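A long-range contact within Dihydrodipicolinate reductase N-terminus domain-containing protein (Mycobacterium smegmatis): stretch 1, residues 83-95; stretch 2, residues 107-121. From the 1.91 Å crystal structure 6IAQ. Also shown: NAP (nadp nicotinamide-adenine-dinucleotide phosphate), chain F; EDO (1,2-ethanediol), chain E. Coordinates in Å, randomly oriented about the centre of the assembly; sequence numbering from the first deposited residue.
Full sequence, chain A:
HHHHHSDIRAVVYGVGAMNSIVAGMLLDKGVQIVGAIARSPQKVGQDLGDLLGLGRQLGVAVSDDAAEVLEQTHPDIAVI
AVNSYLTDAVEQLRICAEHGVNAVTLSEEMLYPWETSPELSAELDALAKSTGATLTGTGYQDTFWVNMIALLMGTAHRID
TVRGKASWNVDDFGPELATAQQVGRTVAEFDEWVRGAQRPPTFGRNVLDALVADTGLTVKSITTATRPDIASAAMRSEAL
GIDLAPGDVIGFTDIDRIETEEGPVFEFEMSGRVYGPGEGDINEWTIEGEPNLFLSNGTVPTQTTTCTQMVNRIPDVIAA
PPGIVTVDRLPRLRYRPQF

Stretch 1 (83-95) NSYLTDAVEQLRI
Stretch 2, residues 107-121: SEEMLYPWETSPELS

Stretch 1 runs as loop through Asn 83 (phi/psi -145/-177°) and Ser 84 (-115/-46°) to Tyr 85 (-102/137°), the N-cap residue, and then as helix from Leu 86 through Ile 95, kinked where the N atoms of Glu 91 and Gln 92 lack bonds to the preceding turn. Stretch 2 leaves Ser 107 (-47/117°), keeps helical phi/psi from Glu 108 to Leu 111 and from Pro 113 to Thr 116 without regular bonding, and enters a helix at Pro 118 after the N-cap Ser 117 (-138/64°). The backbones lie closest at Ser 84-Ser 107 (CA to CA 4.0 Å), widen to 5.3 Å between the CA atoms of Tyr 85 and Glu 109, and reach 7.1 Å between those of Val 90 and Leu 120.

Polar bonds fasten the loop end. Glu 109 N donates to Ser 84 O (3.1 Å, 162°), and Ser 107 OG (chi1 m) to Asn 83 O (2.7 Å). Glu 109, extended with chi1 and chi2 both t, places OE1 2.9 Å from Leu 86 N, accepting its hydrogen bond in the helix's first turn; the O of a water lies 2.6 Å from Glu 109 OE1, to which it donates, and 3.2 Å from Thr 87 N, from which it accepts. Glu 109 OE2 accepts from Thr 116 OG1 (2.7 Å) and Ser 117 OG (2.5 Å), so one carboxylate ties both helix starts together. Ser 84 OG (chi1 m) donates to Glu 108 OE1 (2.6 Å) and accepts from NADP O3D (2.7 Å).

Farther along, packing is apolar. The CA-to-CB bond of Leu 86 (chi1 -147°, chi2 40°) points toward stretch 2; Leu 86 CD1 lies 3.6 Å from Met 110 SD (mmm). Leu 120 (m, t) sits as a knob among Leu 86, Thr 87, Val 90 and Arg 94, its CD2 4.0 Å from Val 90 CG2.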

# COMPACT_ATOMS: atom_id res chain seq x y z
N ASN A 83 -0.63 -25.24 10.00
CA ASN A 83 -1.53 -24.84 11.11
C ASN A 83 -1.42 -23.33 11.37
O ASN A 83 -0.66 -22.64 10.64
CB ASN A 83 -1.25 -25.68 12.36
CG ASN A 83 0.21 -25.67 12.74
OD1 ASN A 83 0.90 -24.68 12.49
ND2 ASN A 83 0.69 -26.78 13.31
N SER A 84 -2.13 -22.83 12.39
CA SER A 84 -2.45 -21.38 12.57
C SER A 84 -1.78 -20.82 13.82
O SER A 84 -1.24 -19.70 13.76
CB SER A 84 -3.95 -21.19 12.64
OG SER A 84 -4.56 -21.53 11.40
N TYR A 85 -1.86 -21.52 14.95
CA TYR A 85 -1.55 -20.99 16.30
C TYR A 85 -0.17 -21.49 16.73
O TYR A 85 0.16 -22.64 16.46
CB TYR A 85 -2.69 -21.35 17.26
CG TYR A 85 -4.06 -21.01 16.71
CD1 TYR A 85 -4.41 -19.69 16.43
CD2 TYR A 85 -4.97 -21.99 16.39
CE1 TYR A 85 -5.65 -19.37 15.91
CE2 TYR A 85 -6.21 -21.69 15.85
CZ TYR A 85 -6.55 -20.37 15.61
OH TYR A 85 -7.76 -20.07 15.07
N LEU A 86 0.64 -20.61 17.32
CA LEU A 86 2.06 -20.88 17.71
C LEU A 86 2.13 -22.12 18.63
O LEU A 86 3.15 -22.87 18.58
CB LEU A 86 2.66 -19.65 18.38
CG LEU A 86 4.15 -19.42 18.14
CD1 LEU A 86 4.58 -19.73 16.71
CD2 LEU A 86 4.57 -18.02 18.52
N THR A 87 1.09 -22.32 19.43
CA THR A 87 0.91 -23.48 20.34
C THR A 87 1.06 -24.77 19.52
O THR A 87 1.67 -25.70 20.01
CB THR A 87 -0.43 -23.29 21.08
OG1 THR A 87 -0.23 -23.80 22.39
CG2 THR A 87 -1.62 -23.94 20.42
N ASP A 88 0.57 -24.80 18.28
CA ASP A 88 0.75 -25.91 17.32
C ASP A 88 2.02 -25.68 16.49
O ASP A 88 2.84 -26.61 16.38
CB ASP A 88 -0.50 -26.08 16.46
CG ASP A 88 -1.76 -26.24 17.29
OD1 ASP A 88 -1.70 -26.98 18.28
OD2 ASP A 88 -2.79 -25.58 16.96
N ALA A 89 2.18 -24.48 15.92
CA ALA A 89 3.17 -24.17 14.86
C ALA A 89 4.60 -24.25 15.42
O ALA A 89 5.54 -24.45 14.65
CB ALA A 89 2.88 -22.80 14.28
N VAL A 90 4.78 -24.04 16.71
CA VAL A 90 6.12 -24.10 17.36
C VAL A 90 6.79 -25.45 17.04
O VAL A 90 8.03 -25.46 16.85
CB VAL A 90 6.05 -23.82 18.87
CG1 VAL A 90 5.36 -24.96 19.63
CG2 VAL A 90 7.44 -23.52 19.42
N GLU A 91 6.02 -26.53 16.92
CA GLU A 91 6.60 -27.87 16.61
C GLU A 91 7.33 -27.81 15.26
O GLU A 91 8.51 -28.22 15.22
CB GLU A 91 5.50 -28.94 16.64
CG GLU A 91 6.05 -30.34 16.52
CD GLU A 91 5.00 -31.39 16.26
OE1 GLU A 91 3.97 -31.38 16.96
OE2 GLU A 91 5.19 -32.17 15.31
N GLN A 92 6.70 -27.29 14.19
CA GLN A 92 7.32 -27.23 12.85
C GLN A 92 8.41 -26.15 12.84
O GLN A 92 9.46 -26.37 12.19
CB GLN A 92 6.29 -26.99 11.75
CG GLN A 92 5.29 -28.13 11.62
CD GLN A 92 4.22 -28.15 12.68
OE1 GLN A 92 3.69 -27.11 13.07
NE2 GLN A 92 3.87 -29.35 13.13
N LEU A 93 8.17 -25.01 13.51
CA LEU A 93 9.11 -23.87 13.46
C LEU A 93 10.40 -24.23 14.24
O LEU A 93 11.48 -23.78 13.79
CB LEU A 93 8.43 -22.60 13.99
CG LEU A 93 7.29 -22.05 13.11
CD1 LEU A 93 6.49 -20.95 13.78
CD2 LEU A 93 7.84 -21.52 11.81
N ARG A 94 10.30 -25.02 15.32
CA ARG A 94 11.49 -25.51 16.08
C ARG A 94 12.38 -26.35 15.15
O ARG A 94 13.61 -26.13 15.11
CB ARG A 94 11.12 -26.34 17.31
CG ARG A 94 10.34 -25.55 18.35
CD ARG A 94 10.62 -25.76 19.83
NE ARG A 94 9.50 -26.42 20.46
CZ ARG A 94 8.84 -26.00 21.54
NH1 ARG A 94 9.18 -24.88 22.17
NH2 ARG A 94 7.78 -26.66 21.95
N ILE A 95 11.78 -27.29 14.42
CA ILE A 95 12.52 -28.19 13.49
C ILE A 95 13.25 -27.33 12.44
O ILE A 95 14.46 -27.60 12.13
CB ILE A 95 11.55 -29.24 12.90
CG1 ILE A 95 11.10 -30.24 13.96
CG2 ILE A 95 12.14 -29.93 11.66
CD1 ILE A 95 9.90 -31.07 13.56
N SER A 107 0.91 -19.51 9.09
CA SER A 107 0.36 -19.47 10.47
C SER A 107 -0.14 -18.04 10.79
O SER A 107 0.68 -17.14 10.84
CB SER A 107 1.34 -19.97 11.50
OG SER A 107 1.58 -21.36 11.32
N GLU A 108 -1.45 -17.87 11.03
CA GLU A 108 -2.08 -16.54 11.18
C GLU A 108 -1.48 -15.85 12.41
O GLU A 108 -1.27 -14.64 12.39
CB GLU A 108 -3.61 -16.63 11.24
CG GLU A 108 -4.24 -17.01 9.91
CD GLU A 108 -4.43 -18.49 9.65
OE1 GLU A 108 -3.74 -19.30 10.32
OE2 GLU A 108 -5.26 -18.83 8.76
N GLU A 109 -1.23 -16.60 13.49
CA GLU A 109 -0.68 -16.00 14.73
C GLU A 109 0.76 -15.52 14.47
O GLU A 109 1.17 -14.50 15.07
CB GLU A 109 -0.80 -16.95 15.92
CG GLU A 109 -0.53 -16.24 17.21
CD GLU A 109 -0.49 -17.11 18.46
OE1 GLU A 109 -0.80 -18.32 18.36
OE2 GLU A 109 -0.14 -16.56 19.52
N MET A 110 1.50 -16.17 13.56
CA MET A 110 2.91 -15.79 13.29
C MET A 110 2.95 -14.44 12.54
O MET A 110 4.04 -13.90 12.39
CB MET A 110 3.62 -16.86 12.46
CG MET A 110 4.29 -17.94 13.32
SD MET A 110 5.65 -17.26 14.33
CE MET A 110 6.86 -16.90 13.07
N LEU A 111 1.81 -13.90 12.08
CA LEU A 111 1.80 -12.56 11.42
C LEU A 111 2.48 -11.56 12.35
O LEU A 111 3.33 -10.74 11.86
CB LEU A 111 0.36 -12.14 11.11
CG LEU A 111 0.22 -10.79 10.41
CD1 LEU A 111 0.68 -10.88 8.97
CD2 LEU A 111 -1.22 -10.31 10.52
N TYR A 112 2.13 -11.62 13.63
CA TYR A 112 2.70 -10.76 14.69
C TYR A 112 2.46 -11.43 16.03
O TYR A 112 1.44 -11.19 16.68
CB TYR A 112 2.10 -9.35 14.62
CG TYR A 112 2.97 -8.33 15.32
CD1 TYR A 112 4.01 -7.69 14.64
CD2 TYR A 112 2.81 -8.07 16.67
CE1 TYR A 112 4.84 -6.79 15.30
CE2 TYR A 112 3.63 -7.18 17.34
CZ TYR A 112 4.65 -6.55 16.65
OH TYR A 112 5.45 -5.67 17.30
N PRO A 113 3.35 -12.37 16.44
CA PRO A 113 3.08 -13.23 17.59
C PRO A 113 3.58 -12.75 18.95
O PRO A 113 3.26 -13.41 19.94
CB PRO A 113 3.85 -14.48 17.17
CG PRO A 113 5.11 -13.93 16.52
CD PRO A 113 4.61 -12.73 15.76
N TRP A 114 4.31 -11.63 18.99
CA TRP A 114 5.07 -11.18 20.19
C TRP A 114 4.12 -11.01 21.40
O TRP A 114 4.55 -11.35 22.53
CB TRP A 114 5.80 -9.88 19.89
CG TRP A 114 6.78 -9.97 18.76
CD1 TRP A 114 6.60 -9.48 17.51
CD2 TRP A 114 8.07 -10.60 18.77
NE1 TRP A 114 7.69 -9.77 16.74
CE2 TRP A 114 8.63 -10.43 17.48
CE3 TRP A 114 8.83 -11.27 19.73
CZ2 TRP A 114 9.89 -10.91 17.13
CZ3 TRP A 114 10.08 -11.74 19.39
CH2 TRP A 114 10.62 -11.58 18.10
N GLU A 115 2.89 -10.53 21.20
CA GLU A 115 1.98 -10.21 22.33
C GLU A 115 1.14 -11.43 22.68
O GLU A 115 0.93 -11.66 23.89
CB GLU A 115 1.07 -9.03 21.99
CG GLU A 115 1.82 -7.78 21.52
CD GLU A 115 2.85 -7.27 22.49
OE1 GLU A 115 2.56 -7.26 23.69
OE2 GLU A 115 3.93 -6.86 22.03
N THR A 116 0.64 -12.19 21.69
CA THR A 116 -0.29 -13.32 21.98
C THR A 116 0.51 -14.53 22.50
O THR A 116 -0.05 -15.28 23.26
CB THR A 116 -1.18 -13.65 20.77
OG1 THR A 116 -0.33 -13.83 19.63
CG2 THR A 116 -2.20 -12.57 20.51
N SER A 117 1.76 -14.72 22.07
CA SER A 117 2.60 -15.90 22.42
C SER A 117 4.03 -15.44 22.73
O SER A 117 4.97 -15.73 21.98
CB SER A 117 2.57 -16.92 21.31
OG SER A 117 1.33 -17.62 21.29
N PRO A 118 4.20 -14.62 23.79
CA PRO A 118 5.49 -13.97 24.04
C PRO A 118 6.64 -14.96 24.34
O PRO A 118 7.74 -14.75 23.82
CB PRO A 118 5.22 -13.06 25.25
CG PRO A 118 3.98 -13.63 25.91
CD PRO A 118 3.19 -14.34 24.83
N GLU A 119 6.37 -16.04 25.09
CA GLU A 119 7.40 -17.04 25.51
C GLU A 119 7.87 -17.82 24.28
O GLU A 119 9.11 -17.87 24.02
CB GLU A 119 6.86 -17.97 26.59
N LEU A 120 6.92 -18.36 23.50
CA LEU A 120 7.21 -19.15 22.28
C LEU A 120 7.90 -18.24 21.26
O LEU A 120 8.81 -18.72 20.56
CB LEU A 120 5.91 -19.77 21.73
CG LEU A 120 5.24 -20.79 22.66
CD1 LEU A 120 3.87 -21.22 22.14
CD2 LEU A 120 6.14 -22.00 22.88
N SER A 121 7.49 -16.97 21.17
CA SER A 121 8.12 -15.99 20.25
C SER A 121 9.60 -15.78 20.65
O SER A 121 10.49 -15.88 19.76
CB SER A 121 7.34 -14.69 20.19
OG SER A 121 6.04 -14.90 19.59
PA NAP F . -5.21 -28.12 4.78
O1A NAP F . -5.63 -28.33 3.40
O2A NAP F . -5.89 -28.82 6.00
O5B NAP F . -3.61 -28.44 4.82
C5B NAP F . -2.89 -28.64 6.04
C4B NAP F . -1.73 -29.58 5.75
O4B NAP F . -0.91 -29.77 6.91
C3B NAP F . -2.14 -31.00 5.28
O3B NAP F . -1.37 -31.21 4.07
C2B NAP F . -1.66 -31.97 6.35
O2B NAP F . -1.11 -33.20 5.83
C1B NAP F . -0.51 -31.18 6.88
N9A NAP F . -0.05 -31.48 8.24
C8A NAP F . -0.72 -31.43 9.40
N7A NAP F . 0.14 -31.70 10.40
C5A NAP F . 1.37 -31.83 9.85
C6A NAP F . 2.76 -32.09 10.31
N6A NAP F . 3.03 -32.26 11.60
N1A NAP F . 3.73 -32.15 9.40
C2A NAP F . 3.53 -31.98 8.08
N3A NAP F . 2.30 -31.73 7.56
C4A NAP F . 1.24 -31.69 8.42
O3 NAP F . -5.26 -26.53 5.19
PN NAP F . -4.84 -25.27 4.20
O1N NAP F . -6.03 -24.60 3.58
O2N NAP F . -3.72 -25.66 3.30
O5D NAP F . -4.34 -24.40 5.44
C5D NAP F . -3.16 -24.65 6.22
C4D NAP F . -2.91 -23.64 7.30
O4D NAP F . -2.63 -22.36 6.65
C3D NAP F . -4.10 -23.50 8.22
O3D NAP F . -3.72 -23.39 9.58
C2D NAP F . -4.75 -22.20 7.74
O2D NAP F . -5.51 -21.61 8.81
C1D NAP F . -3.50 -21.40 7.26
N1N NAP F . -3.86 -20.37 6.26
C2N NAP F . -3.42 -19.14 6.47
C3N NAP F . -3.79 -18.13 5.59
C7N NAP F . -3.28 -16.72 5.76
O7N NAP F . -3.79 -15.87 5.03
N7N NAP F . -2.30 -16.43 6.64
C4N NAP F . -4.60 -18.45 4.50
C5N NAP F . -5.03 -19.75 4.30
C6N NAP F . -4.63 -20.69 5.21
P2B NAP F . -1.97 -34.24 4.99
O1X NAP F . -2.32 -33.62 3.67
O2X NAP F . -0.99 -35.37 4.65
O3X NAP F . -3.08 -34.52 6.01
C1 EDO E . -7.59 -16.90 6.46
O1 EDO E . -6.54 -16.82 7.38
C2 EDO E . -7.66 -15.65 5.65
O2 EDO E . -6.82 -15.72 4.51
O HOH W 1 -1.08 -20.13 20.16